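Local coordinates for putative Nitroreductase (Anabaena variabilis ATCC 29413, PDB 3EO7), which binds flavin mononucleotide and probably acts as an FMN-dependent oxidoreductase of the nitroreductase family, at residues Y112-G117 and A163-A168; P155-T160 and V234-D239; W71-R76 and T203-H208; K41-G46 and S134-W139. All coordinates share one frame; numbering follows the deposited sequence.

Interaction 1 (Y112-G117 and A163-A168); sequences YVVSRG and AIIVTA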
loop_
_atom_site.group_PDB
_atom_site.type_symbol
_atom_site.label_atom_id
_atom_site.label_comp_id
_atom_site.label_asym_id
_atom_site.label_seq_id
_atom_site.Cartn_x
_atom_site.Cartn_y
_atom_site.Cartn_z
ATOM N N TYR A 112 6.881 13.379 -0.843
ATOM C CA TYR A 112 7.041 14.812 -0.746
ATOM C C TYR A 112 6.345 15.330 0.501
ATOM O O TYR A 112 5.374 14.750 0.945
ATOM C CB TYR A 112 6.408 15.501 -1.946
ATOM C CG TYR A 112 7.077 15.156 -3.241
ATOM C CD1 TYR A 112 6.730 14.010 -3.933
ATOM C CD2 TYR A 112 8.062 15.973 -3.756
ATOM C CE1 TYR A 112 7.375 13.655 -5.114
ATOM C CE2 TYR A 112 8.724 15.645 -4.937
ATOM C CZ TYR A 112 8.364 14.505 -5.623
ATOM O OH TYR A 112 9.016 14.204 -6.790
ATOM N N VAL A 113 6.857 16.430 1.040
ATOM C CA VAL A 113 6.175 17.143 2.106
ATOM C C VAL A 113 5.849 18.537 1.580
ATOM O O VAL A 113 6.723 19.242 1.012
ATOM C CB VAL A 113 7.019 17.267 3.390
ATOM C CG1 VAL A 113 6.332 18.171 4.410
ATOM C CG2 VAL A 113 7.301 15.887 4.013
ATOM N N VAL A 114 4.602 18.931 1.773
ATOM C CA VAL A 114 4.110 20.269 1.390
ATOM C C VAL A 114 3.865 21.037 2.676
ATOM O O VAL A 114 3.177 20.546 3.561
ATOM C CB VAL A 114 2.852 20.219 0.525
ATOM C CG1 VAL A 114 2.364 21.647 0.193
ATOM C CG2 VAL A 114 3.121 19.445 -0.747
ATOM N N SER A 115 4.458 22.224 2.786
ATOM C CA SER A 115 4.280 23.048 3.980
ATOM C C SER A 115 3.406 24.263 3.723
ATOM O O SER A 115 3.633 25.033 2.787
ATOM C CB SER A 115 5.620 23.511 4.510
ATOM O OG SER A 115 5.444 24.406 5.627
ATOM N N ARG A 116 2.454 24.469 4.605
ATOM C CA ARG A 116 1.630 25.659 4.588
ATOM C C ARG A 116 2.438 26.891 5.016
ATOM O O ARG A 116 2.034 28.028 4.736
ATOM C CB ARG A 116 0.464 25.475 5.544
ATOM C CG ARG A 116 -0.643 26.522 5.377
ATOM C CD ARG A 116 -1.861 26.029 6.125
ATOM N NE ARG A 116 -3.029 26.854 5.814
ATOM C CZ ARG A 116 -4.269 26.562 6.189
ATOM N NH1 ARG A 116 -4.508 25.478 6.886
ATOM N NH2 ARG A 116 -5.276 27.347 5.842
ATOM N N GLY A 117 3.519 26.671 5.773
ATOM C CA GLY A 117 4.360 27.746 6.280
ATOM C C GLY A 117 4.082 27.905 7.755
ATOM O O GLY A 117 3.023 28.390 8.143
ATOM N N ALA A 163 1.415 18.395 4.597
ATOM C CA ALA A 163 0.867 17.237 3.923
ATOM C C ALA A 163 1.986 16.462 3.273
ATOM O O ALA A 163 2.996 17.027 2.820
ATOM C CB ALA A 163 -0.149 17.658 2.825
ATOM N N ILE A 164 1.799 15.160 3.236
ATOM C CA ILE A 164 2.647 14.320 2.417
ATOM C C ILE A 164 1.908 14.144 1.092
ATOM O O ILE A 164 0.687 14.025 1.058
ATOM C CB ILE A 164 2.868 12.927 3.080
ATOM C CG1 ILE A 164 3.956 13.059 4.147
ATOM C CG2 ILE A 164 3.339 11.874 2.050
ATOM C CD1 ILE A 164 4.160 11.769 5.041
ATOM N N ILE A 165 2.654 14.114 -0.003
ATOM C CA ILE A 165 2.097 13.689 -1.269
ATOM C C ILE A 165 2.988 12.544 -1.716
ATOM O O ILE A 165 4.231 12.662 -1.694
ATOM C CB ILE A 165 2.015 14.800 -2.335
ATOM C CG1 ILE A 165 1.163 15.976 -1.803
ATOM C CG2 ILE A 165 1.473 14.199 -3.654
ATOM C CD1 ILE A 165 1.051 17.161 -2.802
ATOM N N VAL A 166 2.359 11.445 -2.130
ATOM C CA VAL A 166 3.081 10.282 -2.635
ATOM C C VAL A 166 2.848 10.225 -4.124
ATOM O O VAL A 166 1.697 10.218 -4.588
ATOM C CB VAL A 166 2.652 8.945 -2.022
ATOM C CG1 VAL A 166 3.540 7.785 -2.572
ATOM C CG2 VAL A 166 2.769 9.002 -0.521
ATOM N N THR A 167 3.949 10.210 -4.867
ATOM C CA THR A 167 3.884 10.055 -6.298
ATOM C C THR A 167 4.533 8.722 -6.687
ATOM O O THR A 167 5.186 8.057 -5.847
ATOM C CB THR A 167 4.697 11.139 -7.012
ATOM O OG1 THR A 167 6.096 10.943 -6.746
ATOM C CG2 THR A 167 4.240 12.558 -6.643
ATOM N N ALA A 168 4.359 8.363 -7.962
ATOM C CA ALA A 168 4.978 7.169 -8.565
ATOM C C ALA A 168 5.833 7.629 -9.745
ATOM O O ALA A 168 5.340 8.393 -10.603
ATOM C CB ALA A 168 3.900 6.128 -9.058
#
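Ala163 O is the best-held polar atom here, gripped twice: Val114 N comes in nearly along the C=O axis at 2.7 Å, its N-H almost straight (172°), and Val113 CA adds a weaker C-H contact at 3.3 Å. Tyr112 O repeats the scheme with Ile165 N at 2.9 Å and Ile164 CA at 3.1 Å, although this N-H donor stands above the carbonyl plane. The return bonds, Tyr112 N to Ile165 O and Ala163 N to Val114 O, complete two antiparallel hydrogen-bonded pairs flanking the non-hydrogen-bonded pair Val113-Ile164. This joins strands 109-115 and 162-169 inside the seven-stranded antiparallel sheet. Val113 and Ile164 lie on one face. On the other, the side chains of Val114 and Ile165 cross obliquely, Val114 CG2 (anti to its carbonyl carbon) coming to 3.7 Å from Ile165 CD1, in a layer also touched by helices 144-150 and 215-222. Tyr112 meets Thr167 at about a right angle: Thr167 OG1, in the crowded position between backbone N and carbonyl carbon (chi1 68°), lies in the ring plane at 3.4 Å from Tyr112 CE1. That hydroxyl and Tyr112 OH both hydrogen-bond Glu229 OE2, and Lys41 NZ reaches the phenol as well. A carboxylate held by two hydroxyls beside an ammonium group is likely to stay ionised.

Interaction 2 (P155-T160 and V234-D239); sequences PALEST and VLPLAD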
loop_
_atom_site.group_PDB
_atom_site.type_symbol
_atom_site.label_atom_id
_atom_site.label_comp_id
_atom_site.label_asym_id
_atom_site.label_seq_id
_atom_site.Cartn_x
_atom_site.Cartn_y
_atom_site.Cartn_z
ATOM N N PRO A 155 -11.776 19.330 3.516
ATOM C CA PRO A 155 -11.650 19.974 4.851
ATOM C C PRO A 155 -10.393 19.645 5.629
ATOM O O PRO A 155 -9.969 20.446 6.468
ATOM C CB PRO A 155 -12.877 19.452 5.622
ATOM C CG PRO A 155 -13.786 18.897 4.597
ATOM C CD PRO A 155 -12.957 18.460 3.425
ATOM N N ALA A 156 -9.782 18.502 5.366
ATOM C CA ALA A 156 -8.554 18.141 6.078
ATOM C C ALA A 156 -7.431 19.143 5.801
ATOM O O ALA A 156 -6.524 19.292 6.619
ATOM C CB ALA A 156 -8.119 16.714 5.766
ATOM N N LEU A 157 -7.468 19.822 4.655
ATOM C CA LEU A 157 -6.460 20.842 4.334
ATOM C C LEU A 157 -6.653 22.166 5.040
ATOM O O LEU A 157 -5.726 22.943 5.196
ATOM C CB LEU A 157 -6.388 21.062 2.812
ATOM C CG LEU A 157 -5.764 19.889 2.045
ATOM C CD1 LEU A 157 -6.138 19.928 0.567
ATOM C CD2 LEU A 157 -4.241 19.875 2.197
ATOM N N GLU A 158 -7.851 22.424 5.503
ATOM C CA GLU A 158 -8.105 23.680 6.162
ATOM C C GLU A 158 -7.513 23.726 7.598
ATOM O O GLU A 158 -7.057 24.768 8.029
ATOM C CB GLU A 158 -9.603 23.975 6.119
ATOM C CG GLU A 158 -9.906 25.500 6.305
ATOM C CD GLU A 158 -9.397 26.373 5.123
ATOM O OE1 GLU A 158 -10.032 26.359 4.043
ATOM O OE2 GLU A 158 -8.386 27.091 5.286
ATOM N N SER A 159 -7.486 22.582 8.281
ATOM C CA SER A 159 -7.044 22.451 9.668
ATOM C C SER A 159 -5.538 22.200 9.852
ATOM O O SER A 159 -4.946 22.501 10.896
ATOM C CB SER A 159 -7.755 21.209 10.291
ATOM O OG SER A 159 -8.926 20.836 9.558
ATOM N N THR A 160 -4.923 21.707 8.805
ATOM C CA THR A 160 -3.548 21.242 8.861
ATOM C C THR A 160 -2.531 22.222 8.283
ATOM O O THR A 160 -2.891 23.185 7.599
ATOM C CB THR A 160 -3.461 19.870 8.155
ATOM O OG1 THR A 160 -3.952 19.996 6.812
ATOM C CG2 THR A 160 -4.279 18.826 8.942
ATOM N N VAL A 234 -2.617 12.124 -1.695
ATOM C CA VAL A 234 -2.388 13.374 -0.969
ATOM C C VAL A 234 -2.828 13.094 0.479
ATOM O O VAL A 234 -3.921 12.592 0.706
ATOM C CB VAL A 234 -3.117 14.577 -1.591
ATOM C CG1 VAL A 234 -2.961 15.838 -0.707
ATOM C CG2 VAL A 234 -2.586 14.850 -3.047
ATOM N N LEU A 235 -1.964 13.415 1.426
ATOM C CA LEU A 235 -2.223 13.128 2.839
ATOM C C LEU A 235 -1.873 14.274 3.781
ATOM O O LEU A 235 -0.759 14.351 4.283
ATOM C CB LEU A 235 -1.490 11.835 3.293
ATOM C CG LEU A 235 -1.702 10.546 2.498
ATOM C CD1 LEU A 235 -0.604 10.318 1.490
ATOM C CD2 LEU A 235 -1.771 9.341 3.445
ATOM N N PRO A 236 -2.828 15.166 4.028
ATOM C CA PRO A 236 -2.594 16.109 5.107
ATOM C C PRO A 236 -2.269 15.370 6.396
ATOM O O PRO A 236 -2.859 14.313 6.687
ATOM C CB PRO A 236 -3.943 16.845 5.259
ATOM C CG PRO A 236 -4.620 16.655 3.992
ATOM C CD PRO A 236 -4.131 15.386 3.379
ATOM N N LEU A 237 -1.319 15.921 7.149
ATOM C CA LEU A 237 -0.890 15.354 8.406
ATOM C C LEU A 237 -1.433 16.180 9.565
ATOM O O LEU A 237 -0.977 17.305 9.793
ATOM C CB LEU A 237 0.629 15.308 8.471
ATOM C CG LEU A 237 1.312 14.400 7.458
ATOM C CD1 LEU A 237 2.839 14.467 7.692
ATOM C CD2 LEU A 237 0.795 12.968 7.505
ATOM N N ALA A 238 -2.395 15.609 10.291
ATOM C CA ALA A 238 -3.028 16.284 11.431
ATOM C C ALA A 238 -2.258 16.003 12.702
ATOM O O ALA A 238 -2.091 14.827 13.061
ATOM C CB ALA A 238 -4.466 15.790 11.597
ATOM N N ASP A 239 -1.870 17.069 13.391
ATOM C CA ASP A 239 -1.123 16.982 14.625
ATOM C C ASP A 239 -2.105 16.752 15.775
ATOM O O ASP A 239 -2.806 17.671 16.198
ATOM C CB ASP A 239 -0.367 18.276 14.836
ATOM C CG ASP A 239 0.509 18.249 16.066
ATOM O OD1 ASP A 239 0.374 17.329 16.898
ATOM O OD2 ASP A 239 1.317 19.191 16.207
#
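Pro236 turns CB and CG of its ring to the 155-160 turn, with three side chains set round it. Leu157 crosses it at about a right angle and brings CD2 to 3.7 Å from Pro236 CG, while Ala156 CB approaches the same Pro236 CG at 3.9 Å. Thr160 comes in obliquely from the far end of the turn, its OG1 3.5 Å from Pro236 CB. That hydroxyl takes the crowded position between its own backbone N and carbonyl carbon (chi1 56°), from which Thr160 OG1 donates to Ala156 O at 2.7 Å, in the carbonyl plane and on a lone pair. The turn is thus tied across itself, a short, weakly bonded helix packed against strand 229-239 of the antiparallel sheet just before the chain enters strand 162-169. The same torsion leaves Thr160 CG2 anti to the carbonyl carbon, and the methyl rests beside the next two strand residues: Thr160 CG2 is 3.7 Å from Leu237 O and 4.0 Å from Ala238 CB. No hydrogen bond joins the two segments directly. Other groups hold the turn from behind: Trp144 NE1 donates to Leu157 O, and Arg116 bonds Thr160 O and forms a salt bridge with Glu158.

Interaction 3 (W71-R76 and T203-H208); sequences WQRLSR and TDYRPH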
loop_
_atom_site.group_PDB
_atom_site.type_symbol
_atom_site.label_atom_id
_atom_site.label_comp_id
_atom_site.label_asym_id
_atom_site.label_seq_id
_atom_site.Cartn_x
_atom_site.Cartn_y
_atom_site.Cartn_z
ATOM N N TRP A 71 10.695 18.565 15.331
ATOM C CA TRP A 71 11.532 17.990 14.276
ATOM C C TRP A 71 11.733 16.491 14.503
ATOM O O TRP A 71 11.794 15.749 13.531
ATOM C CB TRP A 71 12.866 18.709 14.146
ATOM C CG TRP A 71 12.762 20.042 13.438
ATOM C CD1 TRP A 71 12.827 21.284 13.997
ATOM C CD2 TRP A 71 12.503 20.238 12.046
ATOM N NE1 TRP A 71 12.667 22.247 13.021
ATOM C CE2 TRP A 71 12.468 21.632 11.818
ATOM C CE3 TRP A 71 12.365 19.374 10.959
ATOM C CZ2 TRP A 71 12.259 22.174 10.556
ATOM C CZ3 TRP A 71 12.155 19.909 9.706
ATOM C CH2 TRP A 71 12.104 21.300 9.518
ATOM N N GLN A 72 11.856 16.048 15.755
ATOM C CA GLN A 72 11.979 14.609 16.071
ATOM C C GLN A 72 10.766 13.833 15.567
ATOM O O GLN A 72 10.903 12.747 15.025
ATOM C CB GLN A 72 12.087 14.336 17.568
ATOM C CG GLN A 72 13.434 14.622 18.202
ATOM C CD GLN A 72 13.393 14.519 19.735
ATOM O OE1 GLN A 72 12.586 13.764 20.300
ATOM N NE2 GLN A 72 14.260 15.287 20.409
ATOM N N ARG A 73 9.584 14.400 15.741
ATOM C CA ARG A 73 8.370 13.743 15.278
ATOM C C ARG A 73 8.351 13.628 13.755
ATOM O O ARG A 73 8.049 12.565 13.233
ATOM C CB ARG A 73 7.129 14.498 15.780
ATOM C CG ARG A 73 6.977 14.531 17.297
ATOM C CD ARG A 73 5.919 15.554 17.685
ATOM N NE ARG A 73 4.599 15.094 17.263
ATOM C CZ ARG A 73 3.537 15.868 17.093
ATOM N NH1 ARG A 73 3.623 17.190 17.257
ATOM N NH2 ARG A 73 2.397 15.327 16.718
ATOM N N LEU A 74 8.690 14.709 13.038
ATOM C CA LEU A 74 8.706 14.644 11.556
ATOM C C LEU A 74 9.788 13.665 11.057
ATOM O O LEU A 74 9.577 12.874 10.136
ATOM C CB LEU A 74 8.966 16.046 10.941
ATOM C CG LEU A 74 8.951 16.050 9.384
ATOM C CD1 LEU A 74 7.578 15.608 8.851
ATOM C CD2 LEU A 74 9.388 17.447 8.840
ATOM N N SER A 75 10.954 13.724 11.685
ATOM C CA SER A 75 12.089 12.861 11.317
ATOM C C SER A 75 11.714 11.389 11.485
ATOM O O SER A 75 11.924 10.548 10.595
ATOM C CB SER A 75 13.308 13.225 12.172
ATOM O OG SER A 75 14.408 12.373 11.902
ATOM N N ARG A 76 11.137 11.073 12.628
ATOM C CA ARG A 76 10.710 9.704 12.913
ATOM C C ARG A 76 9.568 9.229 12.026
ATOM O O ARG A 76 9.570 8.072 11.561
ATOM C CB ARG A 76 10.350 9.580 14.401
ATOM C CG ARG A 76 9.988 8.181 14.901
ATOM C CD ARG A 76 9.587 8.210 16.391
ATOM N NE ARG A 76 10.587 8.912 17.193
ATOM C CZ ARG A 76 11.656 8.347 17.755
ATOM N NH1 ARG A 76 11.888 7.036 17.624
ATOM N NH2 ARG A 76 12.503 9.110 18.462
ATOM N N THR A 203 4.017 9.003 16.274
ATOM C CA THR A 203 4.412 10.398 16.428
ATOM C C THR A 203 3.233 11.382 16.672
ATOM O O THR A 203 3.374 12.590 16.502
ATOM C CB THR A 203 5.268 10.847 15.240
ATOM O OG1 THR A 203 4.562 10.625 14.032
ATOM C CG2 THR A 203 6.627 10.081 15.206
ATOM N N ASP A 204 2.105 10.856 17.123
ATOM C CA ASP A 204 0.916 11.658 17.439
ATOM C C ASP A 204 0.378 12.496 16.284
ATOM O O ASP A 204 -0.050 13.636 16.465
ATOM C CB ASP A 204 1.147 12.512 18.690
ATOM C CG ASP A 204 1.396 11.685 19.903
ATOM O OD1 ASP A 204 0.593 10.783 20.190
ATOM O OD2 ASP A 204 2.395 11.955 20.571
ATOM N N TYR A 205 0.442 11.905 15.103
ATOM C CA TYR A 205 -0.115 12.477 13.873
ATOM C C TYR A 205 -1.182 11.522 13.363
ATOM O O TYR A 205 -1.201 10.330 13.729
ATOM C CB TYR A 205 0.952 12.638 12.791
ATOM C CG TYR A 205 1.655 13.966 12.820
ATOM C CD1 TYR A 205 1.047 15.074 12.256
ATOM C CD2 TYR A 205 2.886 14.129 13.413
ATOM C CE1 TYR A 205 1.638 16.303 12.265
ATOM C CE2 TYR A 205 3.505 15.386 13.420
ATOM C CZ TYR A 205 2.861 16.457 12.837
ATOM O OH TYR A 205 3.396 17.726 12.810
ATOM N N ARG A 206 -2.091 12.064 12.561
ATOM C CA ARG A 206 -3.069 11.254 11.828
ATOM C C ARG A 206 -3.085 11.754 10.381
ATOM O O ARG A 206 -3.352 12.937 10.115
ATOM C CB ARG A 206 -4.480 11.317 12.386
ATOM C CG ARG A 206 -5.409 10.358 11.605
ATOM C CD ARG A 206 -6.842 10.546 11.950
ATOM N NE ARG A 206 -7.629 9.413 11.464
ATOM C CZ ARG A 206 -8.131 9.281 10.243
ATOM N NH1 ARG A 206 -7.953 10.204 9.300
ATOM N NH2 ARG A 206 -8.826 8.192 9.966
ATOM N N PRO A 207 -2.810 10.861 9.434
ATOM C CA PRO A 207 -2.907 11.279 8.038
ATOM C C PRO A 207 -4.374 11.184 7.608
ATOM O O PRO A 207 -5.105 10.337 8.116
ATOM C CB PRO A 207 -2.076 10.214 7.292
ATOM C CG PRO A 207 -2.095 9.009 8.174
ATOM C CD PRO A 207 -2.402 9.455 9.581
ATOM N N HIS A 208 -4.781 12.091 6.738
ATOM C CA HIS A 208 -6.089 12.099 6.125
ATOM C C HIS A 208 -5.870 11.806 4.661
ATOM O O HIS A 208 -5.228 12.585 3.943
ATOM C CB HIS A 208 -6.755 13.425 6.347
ATOM C CG HIS A 208 -7.202 13.608 7.759
ATOM N ND1 HIS A 208 -8.522 13.472 8.140
ATOM C CD2 HIS A 208 -6.497 13.862 8.891
ATOM C CE1 HIS A 208 -8.609 13.645 9.451
ATOM N NE2 HIS A 208 -7.395 13.889 9.932
#
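A Schellman motif ends helix 181-202, with Asp204 at positive phi as its C-prime residue and Tyr205 N bonding back to Ala200 O; Arg73, from helix 66-82, closes over this end. Its guanidinium meets Thr203 O side-on with two nitrogens, Arg73 NE and Arg73 NH2 each lying 2.9 Å from Thr203 O. The oxygen sits close to the guanidinium plane, yet the donors use it differently: NH2 approaches in the carbonyl plane, NE from above it. A bend at chi3 (69°) turns the arginine tip to make this grip. Arg73 NH2 then lies over one face of the Tyr205 ring, near the CD2-CE2 side, 3.5 Å from Tyr205 CE2, the guanidinium and ring planes only 22° apart. Behind the polar pair, Thr203 CG2 nestles into the helix, 3.5 Å from Arg73 O and 3.7 Å from Arg76 CD. Arg76 continues to a salt bridge with Glu328, Thr203 OG1 turns back to Ser199 O in its own helix, and Tyr205 OH pairs with Trp70 NE1. An alanine at Arg73 would remove both bonds to Thr203 O and the NH2 group over the Tyr205 ring, and would probably loosen the fit of the two elements. Since Arg73 NH2 also forms a salt bridge with Asp239 OD1, a single cation serves a carboxylate and a carbonyl at the C-terminal end of a helix, where its positive charge would probably be favoured by the helix dipole.

Interaction 4 (K41-G46 and S134-W139); sequences KEYKIG and SLIHYW. With ACT (acetate ion), chain J.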
loop_
_atom_site.group_PDB
_atom_site.type_symbol
_atom_site.label_atom_id
_atom_site.label_comp_id
_atom_site.label_asym_id
_atom_site.label_seq_id
_atom_site.Cartn_x
_atom_site.Cartn_y
_atom_site.Cartn_z
ATOM N N LYS A 41 15.571 10.699 -6.360
ATOM C CA LYS A 41 15.591 11.927 -7.151
ATOM C C LYS A 41 16.741 12.843 -6.731
ATOM O O LYS A 41 17.054 12.967 -5.539
ATOM C CB LYS A 41 14.283 12.711 -7.053
ATOM C CG LYS A 41 13.075 11.980 -7.628
ATOM C CD LYS A 41 11.830 12.839 -7.745
ATOM C CE LYS A 41 11.943 14.012 -8.713
ATOM N NZ LYS A 41 10.615 14.632 -9.023
ATOM N N GLU A 42 17.345 13.507 -7.717
ATOM C CA GLU A 42 18.424 14.474 -7.477
ATOM C C GLU A 42 17.905 15.884 -7.636
ATOM O O GLU A 42 17.105 16.165 -8.535
ATOM C CB GLU A 42 19.545 14.296 -8.501
ATOM C CG GLU A 42 20.074 12.901 -8.593
ATOM C CD GLU A 42 20.854 12.484 -7.368
ATOM O OE1 GLU A 42 21.011 13.308 -6.434
ATOM O OE2 GLU A 42 21.310 11.318 -7.355
ATOM N N TYR A 43 18.324 16.766 -6.746
ATOM C CA TYR A 43 17.979 18.189 -6.838
ATOM C C TYR A 43 19.269 19.005 -6.874
ATOM O O TYR A 43 20.191 18.785 -6.090
ATOM C CB TYR A 43 17.086 18.615 -5.706
ATOM C CG TYR A 43 15.729 18.027 -5.820
ATOM C CD1 TYR A 43 15.470 16.746 -5.346
ATOM C CD2 TYR A 43 14.690 18.721 -6.440
ATOM C CE1 TYR A 43 14.243 16.198 -5.463
ATOM C CE2 TYR A 43 13.449 18.160 -6.553
ATOM C CZ TYR A 43 13.245 16.879 -6.078
ATOM O OH TYR A 43 12.012 16.334 -6.187
ATOM N N LYS A 44 19.362 19.888 -7.845
ATOM C CA LYS A 44 20.551 20.708 -7.993
ATOM C C LYS A 44 20.313 22.027 -7.267
ATOM O O LYS A 44 21.257 22.713 -6.914
ATOM C CB LYS A 44 20.871 20.931 -9.483
ATOM N N ILE A 45 19.052 22.358 -7.004
ATOM C CA ILE A 45 18.716 23.620 -6.373
ATOM C C ILE A 45 17.796 23.411 -5.177
ATOM O O ILE A 45 16.802 22.721 -5.276
ATOM C CB ILE A 45 18.080 24.600 -7.409
ATOM C CG1 ILE A 45 16.806 24.004 -8.027
ATOM C CG2 ILE A 45 19.093 24.926 -8.531
ATOM C CD1 ILE A 45 16.107 24.908 -9.061
ATOM N N GLY A 46 18.157 23.993 -4.043
ATOM C CA GLY A 46 17.346 23.910 -2.841
ATOM C C GLY A 46 18.166 23.683 -1.593
ATOM O O GLY A 46 19.313 23.262 -1.656
ATOM N N SER A 134 17.034 13.244 4.716
ATOM C CA SER A 134 16.926 14.686 4.655
ATOM C C SER A 134 15.746 15.083 3.788
ATOM O O SER A 134 15.184 14.253 3.088
ATOM C CB SER A 134 18.195 15.298 4.061
ATOM O OG SER A 134 18.498 14.788 2.763
ATOM N N LEU A 135 15.381 16.359 3.879
ATOM C CA LEU A 135 14.379 16.976 3.041
ATOM C C LEU A 135 15.097 18.026 2.197
ATOM O O LEU A 135 15.940 18.784 2.723
ATOM C CB LEU A 135 13.304 17.674 3.875
ATOM C CG LEU A 135 12.326 16.774 4.603
ATOM C CD1 LEU A 135 11.512 17.683 5.558
ATOM C CD2 LEU A 135 11.422 16.009 3.655
ATOM N N ILE A 136 14.828 18.056 0.900
ATOM C CA ILE A 136 15.357 19.117 0.056
ATOM C C ILE A 136 14.200 20.055 -0.221
ATOM O O ILE A 136 13.191 19.656 -0.812
ATOM C CB ILE A 136 15.960 18.622 -1.244
ATOM C CG1 ILE A 136 17.146 17.697 -0.937
ATOM C CG2 ILE A 136 16.393 19.833 -2.111
ATOM C CD1 ILE A 136 17.646 16.926 -2.127
ATOM N N HIS A 137 14.344 21.286 0.262
ATOM C CA HIS A 137 13.353 22.328 0.097
ATOM C C HIS A 137 13.614 22.929 -1.266
ATOM O O HIS A 137 14.426 23.826 -1.419
ATOM C CB HIS A 137 13.492 23.328 1.221
ATOM C CG HIS A 137 12.395 24.335 1.312
ATOM N ND1 HIS A 137 12.544 25.537 1.976
ATOM C CD2 HIS A 137 11.127 24.323 0.842
ATOM C CE1 HIS A 137 11.403 26.205 1.933
ATOM N NE2 HIS A 137 10.532 25.499 1.232
ATOM N N TYR A 138 12.933 22.406 -2.272
ATOM C CA TYR A 138 13.227 22.828 -3.625
ATOM C C TYR A 138 12.374 23.949 -4.149
ATOM O O TYR A 138 12.634 24.423 -5.245
ATOM C CB TYR A 138 13.210 21.652 -4.580
ATOM C CG TYR A 138 11.884 21.002 -4.852
ATOM C CD1 TYR A 138 11.434 19.953 -4.066
ATOM C CD2 TYR A 138 11.137 21.346 -5.975
ATOM C CE1 TYR A 138 10.210 19.313 -4.342
ATOM C CE2 TYR A 138 9.907 20.723 -6.260
ATOM C CZ TYR A 138 9.456 19.693 -5.435
ATOM O OH TYR A 138 8.269 19.023 -5.707
ATOM N N TRP A 139 11.356 24.361 -3.403
ATOM C CA TRP A 139 10.506 25.465 -3.847
ATOM C C TRP A 139 9.955 26.160 -2.633
ATOM O O TRP A 139 9.360 25.524 -1.780
ATOM C CB TRP A 139 9.376 24.969 -4.741
ATOM C CG TRP A 139 8.557 26.072 -5.297
ATOM C CD1 TRP A 139 7.313 26.431 -4.928
ATOM C CD2 TRP A 139 8.973 27.003 -6.292
ATOM N NE1 TRP A 139 6.901 27.512 -5.659
ATOM C CE2 TRP A 139 7.907 27.882 -6.505
ATOM C CE3 TRP A 139 10.140 27.156 -7.042
ATOM C CZ2 TRP A 139 7.964 28.916 -7.439
ATOM C CZ3 TRP A 139 10.203 28.183 -7.968
ATOM C CH2 TRP A 139 9.121 29.053 -8.155
HETATM C C ACT J . 20.443 16.063 -4.023
HETATM O O ACT J . 19.445 15.335 -3.781
HETATM O OXT ACT J . 21.158 15.709 -4.984
HETATM C CH3 ACT J . 20.778 17.298 -3.241
#
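Two tyrosines carry the contact. Their rings form an offset stack, centroids 4.8 Å apart and planes 28° from parallel, in which Tyr43 CE2 lies over one face of the other ring, 3.7 Å from Tyr138 CG. Beside the stack Tyr43 CB rests on Ile136 CG2 at 3.9 Å. Farther along, Gly46 CA is 3.2 Å from His137 O, where a CB would clash, so the close approach depends on glycine; Ile45 O is buried here without a polar partner. An acetate, probably from the crystallisation liquor, accepts a weak bond from Tyr43 N. Replacing Tyr43 by alanine would remove the stacked ring and would probably leave this loop less firmly seated on the strand. In the next shell, Tyr138 OH bonds Leu222 O, which fixes the far end of a ring already set in the crowded rotamer (chi1 69°), and Tyr138 and Trp139 together face Leu125 as a classic beta bulge. The loop leads at Gly46 into edge strand 47-50, paired with strand 134-139, whose other neighbour is strand 124-129; both tyrosines also touch Tyr112 on strand 109-115, the next one beyond 124-129.

In the fold
From the N terminus, 41-46 opens interaction 4, 71-76 opens interaction 3 and 112-117 opens interaction 1 before 134-139 closes the first of these loops, so interaction 4 crosses interactions 3 and 1. Segment 155-160 then starts interaction 2, and 163-168 closes interaction 1, crossing it. Segment 203-208 closes interaction 3, inside whose loop interaction 1 is wholly nested, and 234-239 ends interaction 2, which crosses 3 but follows 4 in series. All four reach one antiparallel sheet: interaction 4 at the 47-50 side, 1 in the middle, where Ile164 pairs with Leu235 of interaction 2. Interaction 2 packs helix 155-159 on strand 229-239; interaction 3 sets helix 66-82 at the end of helix 181-202.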